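Local coordinates for molybdenum-pterin-binding protein 2 (Clostridium pasteurianum, PDB 1GUS), which binds molybdenum, one mole per mole of protein, and contains a pterin, at residues A[5-10]-A[59-64]. Numbering follows the deposited sequence.
Sequences ARNQLK and VKSTDV. With MG (magnesium ion), chain G.
In this TOBE domain of the OB clan, the antiparallel pairing of strands 7-18 and 54-59 comes to its end at Asn7 and Val59, a hydrogen-bonded pair beyond which the chain turns into the short 3-10 segment 61-63. The bond from Val59 N to Asn7 O is 3.1 Å long, whereas the return bond from Asn7 N to Val59 O is weak at 3.5 Å. The side chain of Asn7 adds a shorter bond to the same oxygen. With CG beside its own backbone N (chi1 -61°), the amide folds back over Val59, and ND2 donates to Val59 O at 2.9 Å. This N-H points fairly straight at the oxygen, which lies close to the amide plane of Asn7, yet it arrives from above the carbonyl plane, 47° out of it. Val59 O thus takes a weak main-chain bond and a stronger side-chain one from the same residue. Next to this bond, CG2 of Val64 meets ND2 at 3.7 Å, and Ala5 CB rests against Val59 O from the residues before the strand.

Beyond the last pair direct backbone hydrogen bonding stops, although the Ala5 and Lys60 CA atoms come within 4.4 Å, and a water joins the two segments, accepting from Arg6 N at 3.1 Å and from Ser61 N at 2.9 Å. The guanidinium of Arg6 leads off to a salt bridge with Glu46 of a neighbouring subunit. The other end of the Asn7 amide, OD1, accepts from Thr36 N of another subunit. At the end of the 3-10 segment, Asp63 OD1 binds a magnesium ion at 2.5 Å; Asp63 OD1 of a further chain binds the ion too, and three waters also coordinate it. Gripped at ND2 within its own chain and at OD1 by a neighbour, the buried amide of Asn7 has its flip state fixed and ties the strand end directly to the subunit interface.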
loop_
_atom_site.group_PDB
_atom_site.type_symbol
_atom_site.label_atom_id
_atom_site.label_comp_id
_atom_site.label_asym_id
_atom_site.label_seq_id
_atom_site.Cartn_x
_atom_site.Cartn_y
_atom_site.Cartn_z
ATOM N N ALA A 5 2.590 12.930 -0.959
ATOM C CA ALA A 5 1.653 12.253 -1.870
ATOM C C ALA A 5 1.238 13.238 -2.951
ATOM O O ALA A 5 0.658 14.292 -2.665
ATOM C CB ALA A 5 0.432 11.721 -1.117
ATOM N N ARG A 6 1.603 12.934 -4.195
ATOM C CA ARG A 6 1.440 13.899 -5.287
ATOM C C ARG A 6 0.017 13.982 -5.861
ATOM O O ARG A 6 -0.281 14.859 -6.714
ATOM C CB ARG A 6 2.428 13.555 -6.410
ATOM C CG ARG A 6 3.904 13.702 -5.990
ATOM C CD ARG A 6 4.889 13.695 -7.161
ATOM N NE ARG A 6 4.806 14.923 -7.948
ATOM C CZ ARG A 6 5.082 16.130 -7.474
ATOM N NH1 ARG A 6 5.469 16.266 -6.209
ATOM N NH2 ARG A 6 4.985 17.196 -8.261
ATOM N N ASN A 7 -0.840 13.042 -5.467
ATOM C CA ASN A 7 -2.174 13.023 -6.020
ATOM C C ASN A 7 -3.167 13.628 -5.008
ATOM O O ASN A 7 -3.330 13.053 -3.927
ATOM C CB ASN A 7 -2.506 11.577 -6.325
ATOM C CG ASN A 7 -1.540 10.977 -7.334
ATOM O OD1 ASN A 7 -1.467 11.434 -8.471
ATOM N ND2 ASN A 7 -0.749 9.990 -6.905
ATOM N N GLN A 8 -3.744 14.784 -5.329
ATOM C CA GLN A 8 -4.701 15.455 -4.436
ATOM C C GLN A 8 -5.921 15.871 -5.254
ATOM O O GLN A 8 -5.862 16.781 -6.091
ATOM C CB GLN A 8 -4.001 16.639 -3.735
ATOM C CG GLN A 8 -2.941 16.127 -2.702
ATOM C CD GLN A 8 -2.156 17.239 -2.041
ATOM O OE1 GLN A 8 -2.709 18.286 -1.697
ATOM N NE2 GLN A 8 -0.859 17.018 -1.877
ATOM N N LEU A 9 -7.018 15.159 -5.069
ATOM C CA LEU A 9 -8.181 15.322 -5.940
ATOM C C LEU A 9 -9.335 15.857 -5.136
ATOM O O LEU A 9 -9.815 15.190 -4.243
ATOM C CB LEU A 9 -8.583 13.968 -6.528
ATOM C CG LEU A 9 -7.450 13.214 -7.273
ATOM C CD1 LEU A 9 -7.926 11.839 -7.729
ATOM C CD2 LEU A 9 -6.955 14.030 -8.446
ATOM N N LYS A 10 -9.807 17.041 -5.465
ATOM C CA LYS A 10 -10.940 17.596 -4.709
ATOM C C LYS A 10 -12.241 16.931 -5.067
ATOM O O LYS A 10 -12.505 16.668 -6.246
ATOM C CB LYS A 10 -11.086 19.109 -5.020
ATOM C CG LYS A 10 -9.904 19.896 -4.540
ATOM C CD LYS A 10 -10.060 21.394 -4.868
ATOM C CE LYS A 10 -8.809 22.146 -4.522
ATOM N NZ LYS A 10 -9.038 23.632 -4.672
ATOM N N VAL A 59 -3.529 10.224 -2.692
ATOM C CA VAL A 59 -2.956 8.897 -3.000
ATOM C C VAL A 59 -1.445 9.000 -3.231
ATOM O O VAL A 59 -0.951 9.872 -4.000
ATOM C CB VAL A 59 -3.586 8.273 -4.251
ATOM C CG1 VAL A 59 -2.996 6.873 -4.426
ATOM C CG2 VAL A 59 -5.180 8.199 -4.111
ATOM N N LYS A 60 -0.670 8.121 -2.578
ATOM C CA LYS A 60 0.760 8.095 -2.785
ATOM C C LYS A 60 1.032 7.558 -4.196
ATOM O O LYS A 60 0.426 6.613 -4.653
ATOM C CB LYS A 60 1.445 7.235 -1.663
ATOM C CG LYS A 60 3.013 7.367 -1.637
ATOM C CD LYS A 60 3.626 6.603 -0.450
ATOM C CE LYS A 60 5.142 6.939 -0.264
ATOM N NZ LYS A 60 5.933 6.377 -1.495
ATOM N N SER A 61 2.004 8.124 -4.918
ATOM C CA SER A 61 2.278 7.680 -6.288
ATOM C C SER A 61 2.592 6.211 -6.487
ATOM O O SER A 61 2.216 5.646 -7.497
ATOM C CB SER A 61 3.491 8.472 -6.831
ATOM O OG SER A 61 3.197 9.863 -6.924
ATOM N N THR A 62 3.343 5.623 -5.565
ATOM C CA THR A 62 3.631 4.214 -5.630
ATOM C C THR A 62 2.414 3.303 -5.444
ATOM O O THR A 62 2.530 2.098 -5.628
ATOM C CB THR A 62 4.708 3.814 -4.555
ATOM O OG1 THR A 62 4.333 4.362 -3.289
ATOM C CG2 THR A 62 6.036 4.425 -4.814
ATOM N N ASP A 63 1.228 3.839 -5.109
ATOM C CA ASP A 63 0.023 3.014 -5.014
ATOM C C ASP A 63 -0.827 3.128 -6.278
ATOM O O ASP A 63 -1.928 2.586 -6.363
ATOM C CB ASP A 63 -0.863 3.474 -3.862
ATOM C CG ASP A 63 -0.258 3.086 -2.489
ATOM O OD1 ASP A 63 0.579 2.150 -2.394
ATOM O OD2 ASP A 63 -0.519 3.730 -1.492
ATOM N N VAL A 64 -0.366 3.882 -7.265
ATOM C CA VAL A 64 -1.180 3.996 -8.487
ATOM C C VAL A 64 -0.680 3.062 -9.563
ATOM O O VAL A 64 0.469 3.184 -10.009
ATOM C CB VAL A 64 -1.092 5.429 -9.079
ATOM C CG1 VAL A 64 -1.932 5.543 -10.385
ATOM C CG2 VAL A 64 -1.490 6.491 -8.020
HETATM MG MG MG G . 1.410 0.394 -0.817
HETATM O O HOH W 1 3.504 10.519 -4.114
HETATM O O HOH W 2 -0.520 0.768 -0.828
HETATM O O HOH W 3 0.564 0.351 0.959
HETATM O O HOH W 4 0.173 -1.153 -0.371
#